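Local atomic coordinates of adenylate kinase (Desulfovibrio gigas, PDB entry 2XB4), a protein that probably catalyses the reversible transfer of the terminal phosphate group between ATP and AMP, and carries a zinc ion held by three cysteines and a histidine. Residues 86-92 with 181-187; 112-118 with 206-210; 120-124 with 167-171. All coordinates share one frame. Numbering follows the deposited sequence.

Contact 1 of 3, residues 86-92 with 181-187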
ATOM      1  N   PRO A  86     -24.179  19.359  -5.232  1.00 15.72           N
ATOM      2  CA  PRO A  86     -23.597  20.308  -4.277  1.00 13.52           C
ATOM      3  C   PRO A  86     -23.195  19.626  -2.969  1.00 13.54           C
ATOM      4  O   PRO A  86     -23.739  18.562  -2.622  1.00 13.65           O
ATOM      5  CB  PRO A  86     -24.750  21.319  -4.053  1.00 11.46           C
ATOM      6  CG  PRO A  86     -25.993  20.442  -4.251  1.00 13.11           C
ATOM      7  CD  PRO A  86     -25.660  19.428  -5.271  1.00 13.34           C
ATOM      8  N   ARG A  87     -22.336  20.273  -2.212  1.00 11.35           N
ATOM      9  CA  ARG A  87     -21.969  19.709  -0.903  1.00 11.36           C
ATOM     10  C   ARG A  87     -22.541  20.490   0.290  1.00 12.12           C
ATOM     11  O   ARG A  87     -22.486  20.023   1.462  1.00 12.89           O
ATOM     12  CB  ARG A  87     -20.438  19.699  -0.748  1.00 12.28           C
ATOM     13  CG  ARG A  87     -19.744  18.641  -1.684  1.00 17.01           C
ATOM     14  CD  ARG A  87     -18.243  18.737  -1.309  1.00 21.36           C
ATOM     15  NE  ARG A  87     -17.833  17.659  -0.377  1.00 27.12           N
ATOM     16  CZ  ARG A  87     -16.713  17.722   0.387  1.00 30.88           C
ATOM     17  NH1 ARG A  87     -15.950  18.861   0.350  1.00 23.18           N
ATOM     18  NH2 ARG A  87     -16.330  16.684   1.171  1.00 19.91           N
ATOM     19  N   ASN A  88     -23.009  21.701   0.026  1.00 12.02           N
ATOM     20  CA  ASN A  88     -23.533  22.500   1.144  1.00 12.71           C
ATOM     21  C   ASN A  88     -24.768  23.274   0.638  1.00 14.63           C
ATOM     22  O   ASN A  88     -25.083  23.248  -0.577  1.00 13.47           O
ATOM     23  CB  ASN A  88     -22.408  23.419   1.738  1.00 12.59           C
ATOM     24  CG  ASN A  88     -21.821  24.445   0.702  1.00 13.76           C
ATOM     25  OD1 ASN A  88     -22.536  25.029  -0.085  1.00 13.43           O
ATOM     26  ND2 ASN A  88     -20.494  24.660   0.736  1.00 11.15           N
ATOM     27  N   THR A  89     -25.429  23.979   1.552  1.00 13.23           N
ATOM     28  CA  THR A  89     -26.712  24.625   1.229  1.00 15.61           C
ATOM     29  C   THR A  89     -26.587  25.824   0.303  1.00 15.57           C
ATOM     30  O   THR A  89     -27.480  26.049  -0.571  1.00 16.80           O
ATOM     31  CB  THR A  89     -27.524  24.993   2.492  1.00 18.51           C
ATOM     32  OG1 THR A  89     -26.631  25.612   3.422  1.00 17.81           O
ATOM     33  CG2 THR A  89     -28.041  23.728   3.152  1.00 17.54           C
ATOM     34  N   VAL A  90     -25.527  26.616   0.495  1.00 16.08           N
ATOM     35  CA  VAL A  90     -25.287  27.786  -0.378  1.00 16.83           C
ATOM     36  C   VAL A  90     -25.091  27.303  -1.824  1.00 15.15           C
ATOM     37  O   VAL A  90     -25.724  27.834  -2.762  1.00 14.85           O
ATOM     38  CB  VAL A  90     -24.124  28.704   0.133  1.00 19.38           C
ATOM     39  CG1 VAL A  90     -23.679  29.760  -0.932  1.00 17.92           C
ATOM     40  CG2 VAL A  90     -24.492  29.405   1.517  1.00 22.16           C
ATOM     41  N   GLN A  91     -24.257  26.278  -2.030  1.00 12.41           N
ATOM     42  CA  GLN A  91     -24.132  25.698  -3.359  1.00 11.13           C
ATOM     43  C   GLN A  91     -25.452  25.122  -3.838  1.00 13.01           C
ATOM     44  O   GLN A  91     -25.764  25.231  -5.090  1.00 13.57           O
ATOM     45  CB  GLN A  91     -23.142  24.522  -3.401  1.00 11.29           C
ATOM     46  CG  GLN A  91     -21.710  24.990  -3.159  1.00 13.03           C
ATOM     47  CD  GLN A  91     -20.708  23.779  -2.970  1.00 20.05           C
ATOM     48  OE1 GLN A  91     -21.089  22.657  -2.690  1.00 21.62           O
ATOM     49  NE2 GLN A  91     -19.415  24.053  -3.156  1.00 19.12           N
ATOM     50  N   ALA A  92     -26.214  24.452  -2.962  1.00 12.40           N
ATOM     51  CA  ALA A  92     -27.427  23.797  -3.462  1.00 13.17           C
ATOM     52  C   ALA A  92     -28.417  24.835  -3.995  1.00 13.27           C
ATOM     53  O   ALA A  92     -29.188  24.573  -5.001  1.00 13.84           O
ATOM     54  CB  ALA A  92     -28.135  23.006  -2.325  1.00 13.81           C
ATOM     55  N   VAL A 181     -26.932  21.333   9.425  1.00 13.57           N
ATOM     56  CA  VAL A 181     -27.141  22.805   9.507  1.00 14.54           C
ATOM     57  C   VAL A 181     -26.969  23.297   8.055  1.00 13.06           C
ATOM     58  O   VAL A 181     -27.825  23.956   7.520  1.00 12.52           O
ATOM     59  CB  VAL A 181     -26.184  23.494  10.475  1.00 14.55           C
ATOM     60  CG1 VAL A 181     -26.433  25.100  10.535  1.00 17.95           C
ATOM     61  CG2 VAL A 181     -26.333  22.886  11.895  1.00 17.86           C
ATOM     62  N   ASP A 182     -25.808  23.048   7.445  1.00 12.74           N
ATOM     63  CA  ASP A 182     -25.544  23.630   6.098  1.00 12.47           C
ATOM     64  C   ASP A 182     -24.599  22.734   5.288  1.00 11.29           C
ATOM     65  O   ASP A 182     -24.031  23.184   4.294  1.00 14.78           O
ATOM     66  CB  ASP A 182     -25.083  25.098   6.206  1.00 14.26           C
ATOM     67  CG  ASP A 182     -23.796  25.315   7.082  1.00 17.16           C
ATOM     68  OD1 ASP A 182     -23.144  24.360   7.562  1.00 11.52           O
ATOM     69  OD2 ASP A 182     -23.411  26.504   7.216  1.00 18.10           O
ATOM     70  N   GLY A 183     -24.492  21.471   5.680  1.00 10.72           N
ATOM     71  CA  GLY A 183     -23.567  20.547   4.971  1.00 10.76           C
ATOM     72  C   GLY A 183     -24.363  19.723   3.916  1.00 11.17           C
ATOM     73  O   GLY A 183     -25.414  20.191   3.393  1.00 10.30           O
ATOM     74  N   THR A 184     -23.923  18.493   3.619  1.00 11.52           N
ATOM     75  CA  THR A 184     -24.533  17.848   2.452  1.00  9.81           C
ATOM     76  C   THR A 184     -25.918  17.291   2.703  1.00 12.01           C
ATOM     77  O   THR A 184     -26.748  17.371   1.814  1.00 11.62           O
ATOM     78  CB  THR A 184     -23.594  16.759   1.931  1.00 12.09           C
ATOM     79  OG1 THR A 184     -22.282  17.321   1.908  1.00  8.75           O
ATOM     80  CG2 THR A 184     -23.991  16.385   0.502  1.00 10.34           C
ATOM     81  N   LEU A 185     -26.175  16.716   3.897  1.00 11.39           N
ATOM     82  CA  LEU A 185     -27.535  16.369   4.240  1.00 12.25           C
ATOM     83  C   LEU A 185     -28.475  17.582   4.206  1.00 11.62           C
ATOM     84  O   LEU A 185     -29.644  17.408   3.776  1.00 12.47           O
ATOM     85  CB  LEU A 185     -27.650  15.673   5.662  1.00 10.08           C
ATOM     86  CG  LEU A 185     -27.328  14.166   5.778  1.00 16.54           C
ATOM     87  CD1 LEU A 185     -27.716  13.716   7.223  1.00 16.37           C
ATOM     88  CD2 LEU A 185     -28.145  13.329   4.706  1.00 13.19           C
ATOM     89  N   ALA A 186     -28.041  18.747   4.736  1.00  9.39           N
ATOM     90  CA  ALA A 186     -28.913  19.950   4.655  1.00 11.45           C
ATOM     91  C   ALA A 186     -29.179  20.256   3.141  1.00 11.57           C
ATOM     92  O   ALA A 186     -30.298  20.627   2.805  1.00 12.46           O
ATOM     93  CB  ALA A 186     -28.249  21.114   5.357  1.00  9.54           C
ATOM     94  N   ALA A 187     -28.167  20.072   2.268  1.00  9.72           N
ATOM     95  CA  ALA A 187     -28.386  20.297   0.838  1.00 11.28           C
ATOM     96  C   ALA A 187     -29.429  19.328   0.251  1.00 12.79           C
ATOM     97  O   ALA A 187     -30.365  19.760  -0.512  1.00 14.67           O
ATOM     98  CB  ALA A 187     -27.060  20.240   0.020  1.00  9.63           C
TER
HETATM   99  O   HOH W   1     -20.173  15.951   0.971  1.00  5.35           O
HETATM  100  O   HOH W   2     -28.138  26.208   5.889  1.00 29.77           O
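Thr89 has the most surface covered in this contact between the starts of helices 89-101 and 184-192. Thr89 N donates to Asp182 O (3.2 Å). Thr89 CG2 lies 3.4 Å from Ala186 CB. A water bridges Thr89 OG1 and Val181 O. Ala187 comes next. Ala187 CB points at the other segment and meets Ala92 CB at 3.8 Å and Asn88 O at 3.6 Å. Asp182 gives its carbonyl to Thr89, while its carboxylate turns away to Asn179 and to Arg55 of the second subunit. Asn88 and Gln91 form a capping box. Gln91 N donates to Asn88 OD1 (2.9 Å), and the return bond from Asn88 N to Gln91 OE1 is weak. Thr184 OG1 donates to Arg87 O (2.7 Å). A second water links Thr184 OG1 to Arg87 NE. Pro86, Arg87 and Gln91 are predicted to bind AMP. Both direct hydrogen bonds thus end on main-chain oxygens, one from a backbone N and one from a hydroxyl, beside the predicted AMP site.

Contact 2 of 3, residues 112-118 with 206-210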
ATOM      1  N   ILE A 112     -29.031   8.078  -0.717  1.00 11.88           N
ATOM      2  CA  ILE A 112     -28.763   6.804  -0.057  1.00 12.56           C
ATOM      3  C   ILE A 112     -28.546   7.086   1.449  1.00 14.09           C
ATOM      4  O   ILE A 112     -27.666   7.868   1.811  1.00 16.09           O
ATOM      5  CB  ILE A 112     -27.535   6.110  -0.644  1.00 12.42           C
ATOM      6  CG1 ILE A 112     -27.732   5.973  -2.176  1.00 17.35           C
ATOM      7  CG2 ILE A 112     -27.360   4.706   0.091  1.00 12.81           C
ATOM      8  CD1 ILE A 112     -26.476   5.526  -2.877  1.00 24.23           C
ATOM      9  N   LEU A 113     -29.334   6.419   2.300  1.00 15.84           N
ATOM     10  CA  LEU A 113     -29.439   6.725   3.754  1.00 16.96           C
ATOM     11  C   LEU A 113     -28.648   5.655   4.433  1.00 16.79           C
ATOM     12  O   LEU A 113     -28.886   4.451   4.153  1.00 15.56           O
ATOM     13  CB  LEU A 113     -30.894   6.539   4.282  1.00 17.39           C
ATOM     14  CG  LEU A 113     -31.722   7.803   4.126  1.00 21.89           C
ATOM     15  CD1 LEU A 113     -32.097   8.061   2.625  1.00 23.56           C
ATOM     16  CD2 LEU A 113     -32.953   7.681   4.984  1.00 26.55           C
ATOM     17  N   LEU A 114     -27.769   6.064   5.355  1.00 16.35           N
ATOM     18  CA  LEU A 114     -27.033   5.104   6.174  1.00 16.12           C
ATOM     19  C   LEU A 114     -26.638   5.859   7.474  1.00 15.84           C
ATOM     20  O   LEU A 114     -26.192   7.001   7.381  1.00 15.02           O
ATOM     21  CB  LEU A 114     -25.759   4.703   5.340  1.00 16.63           C
ATOM     22  CG  LEU A 114     -25.007   3.434   5.613  1.00 21.98           C
ATOM     23  CD1 LEU A 114     -25.982   2.346   5.147  1.00 24.11           C
ATOM     24  CD2 LEU A 114     -23.828   3.355   4.782  1.00 15.57           C
ATOM     25  N   PRO A 115     -26.789   5.244   8.670  1.00 16.42           N
ATOM     26  CA  PRO A 115     -26.214   5.958   9.791  1.00 17.94           C
ATOM     27  C   PRO A 115     -24.699   6.138   9.678  1.00 14.95           C
ATOM     28  O   PRO A 115     -23.991   5.267   9.164  1.00 13.88           O
ATOM     29  CB  PRO A 115     -26.598   5.107  11.041  1.00 18.53           C
ATOM     30  CG  PRO A 115     -27.674   4.150  10.573  1.00 21.18           C
ATOM     31  CD  PRO A 115     -27.490   4.006   9.083  1.00 17.33           C
ATOM     32  N   ARG A 116     -24.227   7.309  10.105  1.00 16.40           N
ATOM     33  CA  ARG A 116     -22.800   7.612  10.030  1.00 14.61           C
ATOM     34  C   ARG A 116     -21.936   6.504  10.662  1.00 15.38           C
ATOM     35  O   ARG A 116     -20.948   6.142  10.056  1.00 16.26           O
ATOM     36  CB  ARG A 116     -22.496   8.961  10.648  1.00 17.16           C
ATOM     37  CG  ARG A 116     -21.033   9.232  10.902  1.00 19.29           C
ATOM     38  CD  ARG A 116     -20.841  10.575  11.655  1.00 20.98           C
ATOM     39  NE  ARG A 116     -19.395  10.823  11.690  1.00 17.46           N
ATOM     40  CZ  ARG A 116     -18.885  12.037  11.780  1.00 23.48           C
ATOM     41  NH1 ARG A 116     -19.724  13.077  11.865  1.00 19.97           N
ATOM     42  NH2 ARG A 116     -17.572  12.197  11.824  1.00 20.89           N
ATOM     43  N   GLU A 117     -22.295   5.911  11.811  1.00 14.62           N
ATOM     44  CA  GLU A 117     -21.411   4.868  12.468  1.00 17.40           C
ATOM     45  C   GLU A 117     -21.332   3.622  11.510  1.00 14.93           C
ATOM     46  O   GLU A 117     -20.280   2.952  11.391  1.00 14.77           O
ATOM     47  CB  GLU A 117     -21.874   4.408  13.913  1.00 19.33           C
ATOM     48  CG  GLU A 117     -21.670   5.540  14.963  1.00 31.88           C
ATOM     49  CD  GLU A 117     -21.638   5.104  16.508  1.00 45.33           C
ATOM     50  OE1 GLU A 117     -22.726   5.013  17.175  1.00 45.66           O
ATOM     51  OE2 GLU A 117     -20.501   4.893  17.059  1.00 51.82           O
ATOM     52  N   VAL A 118     -22.433   3.338  10.871  1.00 14.06           N
ATOM     53  CA  VAL A 118     -22.533   2.226   9.897  1.00 13.26           C
ATOM     54  C   VAL A 118     -21.634   2.490   8.670  1.00 13.45           C
ATOM     55  O   VAL A 118     -20.840   1.643   8.273  1.00 13.85           O
ATOM     56  CB  VAL A 118     -23.947   1.873   9.506  1.00 13.18           C
ATOM     57  CG1 VAL A 118     -23.935   0.796   8.398  1.00 11.59           C
ATOM     58  CG2 VAL A 118     -24.772   1.361  10.782  1.00 15.17           C
ATOM     59  N   ASP A 206     -32.599   2.812   1.303  1.00 23.31           N
ATOM     60  CA  ASP A 206     -32.035   2.299   2.565  1.00 26.89           C
ATOM     61  C   ASP A 206     -30.746   1.585   2.240  1.00 27.56           C
ATOM     62  O   ASP A 206     -30.767   0.438   1.753  1.00 27.60           O
ATOM     63  CB  ASP A 206     -32.979   1.275   3.216  1.00 28.99           C
ATOM     64  CG  ASP A 206     -32.337   0.553   4.420  1.00 35.20           C
ATOM     65  OD1 ASP A 206     -31.229   0.938   4.898  1.00 31.80           O
ATOM     66  OD2 ASP A 206     -32.956  -0.436   4.875  1.00 41.14           O
ATOM     67  N   GLY A 207     -29.635   2.239   2.576  1.00 26.15           N
ATOM     68  CA  GLY A 207     -28.288   1.779   2.254  1.00 27.48           C
ATOM     69  C   GLY A 207     -27.833   0.510   2.954  1.00 31.60           C
ATOM     70  O   GLY A 207     -26.821  -0.034   2.555  1.00 32.41           O
ATOM     71  N   GLU A 208     -28.573   0.018   3.953  1.00 34.76           N
ATOM     72  CA  GLU A 208     -28.243  -1.241   4.646  1.00 39.95           C
ATOM     73  C   GLU A 208     -28.738  -2.533   3.912  1.00 44.36           C
ATOM     74  O   GLU A 208     -28.239  -3.610   4.255  1.00 47.43           O
ATOM     75  CB  GLU A 208     -28.677  -1.236   6.144  1.00 40.89           C
ATOM     76  CG  GLU A 208     -28.035  -0.054   6.982  1.00 40.72           C
ATOM     77  CD  GLU A 208     -28.097  -0.157   8.534  1.00 45.45           C
ATOM     78  OE1 GLU A 208     -28.787   0.715   9.165  1.00 42.02           O
ATOM     79  OE2 GLU A 208     -27.405  -1.066   9.132  1.00 46.30           O
ATOM     80  N   GLY A 209     -29.629  -2.438   2.892  1.00 76.04           N
ATOM     81  CA  GLY A 209     -30.089  -3.624   2.127  1.00 74.58           C
ATOM     82  C   GLY A 209     -28.989  -4.072   1.169  1.00 70.26           C
ATOM     83  O   GLY A 209     -27.950  -3.406   1.107  1.00 67.45           O
ATOM     84  N   SER A 210     -29.186  -5.164   0.400  1.00 71.27           N
ATOM     85  CA  SER A 210     -28.090  -5.716  -0.451  1.00 69.55           C
ATOM     86  C   SER A 210     -27.877  -4.934  -1.774  1.00 64.18           C
ATOM     87  O   SER A 210     -28.736  -4.124  -2.141  1.00 61.06           O
ATOM     88  CB  SER A 210     -28.310  -7.197  -0.738  1.00 75.53           C
ATOM     89  OG  SER A 210     -28.698  -7.378  -2.086  1.00 74.45           O
TER
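This contact lies at the C-terminal ends of two strands of the parallel five-stranded sheet of the P-loop kinase core. Strand 108-113 runs beside the outermost strand 201-206. The strand order is 2-3-1-4-5, and these two are the fourth and fifth. Leu113 and Asp206 form a parallel bridge, with their CA atoms 5.3 Å apart. Just beyond it the chains part. One enters helix 116-124 and the other makes a turn before helix 211-222.

The backbone hydrogen bond between the segments runs from Gly207 N to Leu113 O (2.8 Å). Two further bonds shape the second segment. A type I turn spans Asp206 to Gly209, with Gly209 N donating to Asp206 O (3.3 Å). Asp206 OD1 also accepts from Glu208 N (3.0 Å), which makes an Asx turn. Gly209 is a predicted ATP-binding residue and is poorly ordered here.

Van der Waals contacts surround Gly207. Ile112 CG2 lies 3.8 Å from Gly207 CA, and Leu114 CD1 lies 3.4 Å from Gly207 C. A CB on residue 207 would clash with Leu113 O and Leu114 CD1, so the close approach depends on glycine. Ile112 and Leu114 also touch Ser11 of the predicted ATP site.

Glu208 has the largest covered area. Its chain reaches along the start of helix 116-124. Glu208 CG sits 3.7 Å from Leu114 CD1. The carboxylate rests against carbon atoms, with Glu208 OE1 3.5 Å from Pro115 CD and Glu208 OE2 3.9 Å from Val118 CG2.

Contact 3 of 3, residues 120-124 with 167-171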
ATOM      1  N   LYS A 120     -18.999   4.506   8.503  1.00 12.96           N
ATOM      2  CA  LYS A 120     -17.561   4.448   8.879  1.00 14.75           C
ATOM      3  C   LYS A 120     -17.134   2.996   8.994  1.00 15.14           C
ATOM      4  O   LYS A 120     -16.052   2.623   8.547  1.00 14.76           O
ATOM      5  CB  LYS A 120     -17.328   5.246  10.189  1.00 15.42           C
ATOM      6  CG  LYS A 120     -15.894   5.168  10.714  1.00 19.23           C
ATOM      7  CD  LYS A 120     -15.715   5.979  11.938  1.00 26.56           C
ATOM      8  CE  LYS A 120     -14.297   5.831  12.367  1.00 33.04           C
ATOM      9  NZ  LYS A 120     -14.138   6.375  13.722  1.00 42.96           N
ATOM     10  N   ASN A 121     -17.918   2.189   9.691  1.00 14.65           N
ATOM     11  CA  ASN A 121     -17.553   0.764   9.822  1.00 17.95           C
ATOM     12  C   ASN A 121     -17.497  -0.002   8.509  1.00 16.01           C
ATOM     13  O   ASN A 121     -16.610  -0.811   8.287  1.00 17.73           O
ATOM     14  CB  ASN A 121     -18.508   0.074  10.764  1.00 17.45           C
ATOM     15  CG  ASN A 121     -18.147   0.365  12.224  1.00 24.27           C
ATOM     16  OD1 ASN A 121     -16.974   0.601  12.577  1.00 29.91           O
ATOM     17  ND2 ASN A 121     -19.139   0.397  13.049  1.00 25.96           N
ATOM     18  N   ARG A 122     -18.407   0.295   7.615  1.00 16.20           N
ATOM     19  CA  ARG A 122     -18.268  -0.299   6.261  1.00 15.92           C
ATOM     20  C   ARG A 122     -16.981   0.083   5.527  1.00 16.51           C
ATOM     21  O   ARG A 122     -16.481  -0.751   4.764  1.00 19.24           O
ATOM     22  CB  ARG A 122     -19.441   0.046   5.383  1.00 15.31           C
ATOM     23  CG  ARG A 122     -20.655  -0.667   5.814  1.00 17.72           C
ATOM     24  CD  ARG A 122     -21.840  -0.376   4.917  1.00 22.48           C
ATOM     25  NE  ARG A 122     -22.902  -1.259   5.437  1.00 25.21           N
ATOM     26  CZ  ARG A 122     -23.814  -1.879   4.700  1.00 28.28           C
ATOM     27  NH1 ARG A 122     -23.809  -1.729   3.384  1.00 22.80           N
ATOM     28  NH2 ARG A 122     -24.721  -2.691   5.292  1.00 31.88           N
ATOM     29  N   ILE A 123     -16.495   1.329   5.665  1.00 13.58           N
ATOM     30  CA  ILE A 123     -15.248   1.680   5.020  1.00 12.35           C
ATOM     31  C   ILE A 123     -14.101   0.897   5.723  1.00 12.51           C
ATOM     32  O   ILE A 123     -13.232   0.319   5.057  1.00 13.65           O
ATOM     33  CB  ILE A 123     -14.991   3.179   5.138  1.00 10.99           C
ATOM     34  CG1 ILE A 123     -16.077   3.974   4.373  1.00 11.18           C
ATOM     35  CG2 ILE A 123     -13.549   3.575   4.694  1.00 12.57           C
ATOM     36  CD1 ILE A 123     -16.243   5.466   4.890  1.00 11.37           C
ATOM     37  N   MET A 124     -14.044   0.970   7.070  1.00 12.46           N
ATOM     38  CA  MET A 124     -12.853   0.410   7.811  1.00 13.84           C
ATOM     39  C   MET A 124     -12.846  -1.100   7.708  1.00 11.45           C
ATOM     40  O   MET A 124     -11.792  -1.698   7.790  1.00 14.90           O
ATOM     41  CB  MET A 124     -12.906   0.807   9.321  1.00 14.93           C
ATOM     42  CG  MET A 124     -12.841   2.347   9.458  1.00 15.50           C
ATOM     43  SD  MET A 124     -12.581   2.824  11.144  1.00 21.23           S
ATOM     44  CE  MET A 124     -10.943   2.190  11.476  1.00 19.57           C
ATOM     45  N   GLU A 167      -8.988   7.105  10.248  1.00 18.73           N
ATOM     46  CA  GLU A 167     -10.233   7.588  10.873  1.00 20.90           C
ATOM     47  C   GLU A 167     -10.348   9.110  10.903  1.00 21.50           C
ATOM     48  O   GLU A 167     -11.442   9.620  10.836  1.00 20.36           O
ATOM     49  CB  GLU A 167     -10.405   7.093  12.323  1.00 21.38           C
ATOM     50  CG  GLU A 167     -10.315   5.604  12.402  1.00 25.27           C
ATOM     51  CD  GLU A 167     -10.567   5.064  13.823  1.00 31.36           C
ATOM     52  OE1 GLU A 167      -9.673   4.408  14.406  1.00 35.27           O
ATOM     53  OE2 GLU A 167     -11.662   5.307  14.324  1.00 31.47           O
ATOM     54  N   GLY A 168      -9.241   9.833  11.018  1.00 21.43           N
ATOM     55  CA  GLY A 168      -9.338  11.317  11.009  1.00 21.80           C
ATOM     56  C   GLY A 168      -9.865  11.748   9.641  1.00 20.09           C
ATOM     57  O   GLY A 168     -10.690  12.629   9.561  1.00 19.89           O
ATOM     58  N   ALA A 169      -9.431  11.098   8.549  1.00 19.71           N
ATOM     59  CA  ALA A 169      -9.852  11.583   7.216  1.00 17.09           C
ATOM     60  C   ALA A 169     -11.328  11.201   6.952  1.00 17.00           C
ATOM     61  O   ALA A 169     -12.055  11.962   6.320  1.00 15.50           O
ATOM     62  CB  ALA A 169      -8.954  10.984   6.113  1.00 19.36           C
ATOM     63  N   ILE A 170     -11.709   9.976   7.332  1.00 14.27           N
ATOM     64  CA  ILE A 170     -13.081   9.479   7.174  1.00 13.35           C
ATOM     65  C   ILE A 170     -14.014  10.438   7.939  1.00 12.74           C
ATOM     66  O   ILE A 170     -15.014  10.921   7.372  1.00 13.30           O
ATOM     67  CB  ILE A 170     -13.208   8.045   7.694  1.00 13.20           C
ATOM     68  CG1 ILE A 170     -12.475   7.040   6.772  1.00 16.22           C
ATOM     69  CG2 ILE A 170     -14.679   7.652   7.822  1.00 15.05           C
ATOM     70  CD1 ILE A 170     -12.384   5.683   7.521  1.00 16.75           C
ATOM     71  N   ASN A 171     -13.633  10.772   9.191  1.00 15.64           N
ATOM     72  CA  ASN A 171     -14.447  11.669  10.024  1.00 15.31           C
ATOM     73  C   ASN A 171     -14.590  13.088   9.493  1.00 15.19           C
ATOM     74  O   ASN A 171     -15.650  13.693   9.628  1.00 14.09           O
ATOM     75  CB  ASN A 171     -13.961  11.689  11.474  1.00 16.40           C
ATOM     76  CG  ASN A 171     -14.359  10.418  12.227  1.00 20.45           C
ATOM     77  OD1 ASN A 171     -15.444   9.898  12.010  1.00 23.99           O
ATOM     78  ND2 ASN A 171     -13.537  10.007  13.187  1.00 18.59           N
TER
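Lys120 begins the contact with an extended side chain, all four chi angles near t. It reaches across to helix 167-177, and Lys120 NZ makes a salt bridge with Glu167 OE2 (2.8 Å). The aliphatic part is used as well, with Lys120 CG 4.0 Å from Ile170 CG2. Lys120 NZ also passes 3.7 Å from Asn171 ND2, without a bond. The OD1 of Asn171 accepts instead from Arg116, one turn earlier on the helix of Lys120.

Asn121 and Arg122 face other parts of the chain and pack on Phe140 and Ile141. Those residues belong to the 42-residue connection between the segments. It contains no helix and carries the zinc ligands Cys129, His135, Cys151 and Cys154. This is consistent with the LID domain of adenylate kinases, inserted between two CORE helices. The short helical segments here run roughly antiparallel, at 139°, with their axes 11.1 Å apart.

Ile123 is buried and points at the partner helix. Ile123 CG2 meets Ile170 CD1 at 3.7 Å. Its side chain also lies about 5 Å from a bound tartaric acid and touches Asn9 of that pocket.

Met124 is the last residue of its helix. Met124 CG lies 3.9 Å from Ile170 CD1, and Met124 CE packs 3.6 Å from Glu167 CG.

In the fold
Contact 1 is the most buried of the three and is tied by backbone-directed hydrogen bonds at two helix starts, next to the second subunit. Contacts 2 and 3 are only partly buried, and no other chain of the assembly touches them. Contact 2 carries the pairing of two parallel strands to their ends with a backbone bond, whereas contact 3 joins two helices through side chains alone, by a salt bridge and apolar packing. Both use helix 116-124, and they touch where Arg116 NH2 lies 3.1 Å from Asn171 OD1, probably a hydrogen bond. Contact 1 stands apart, about 20 Å from contact 2 and 21 Å from contact 3, centre to centre. Helices 167-177 and 184-192 nevertheless follow each other, linking contacts 3 and 1.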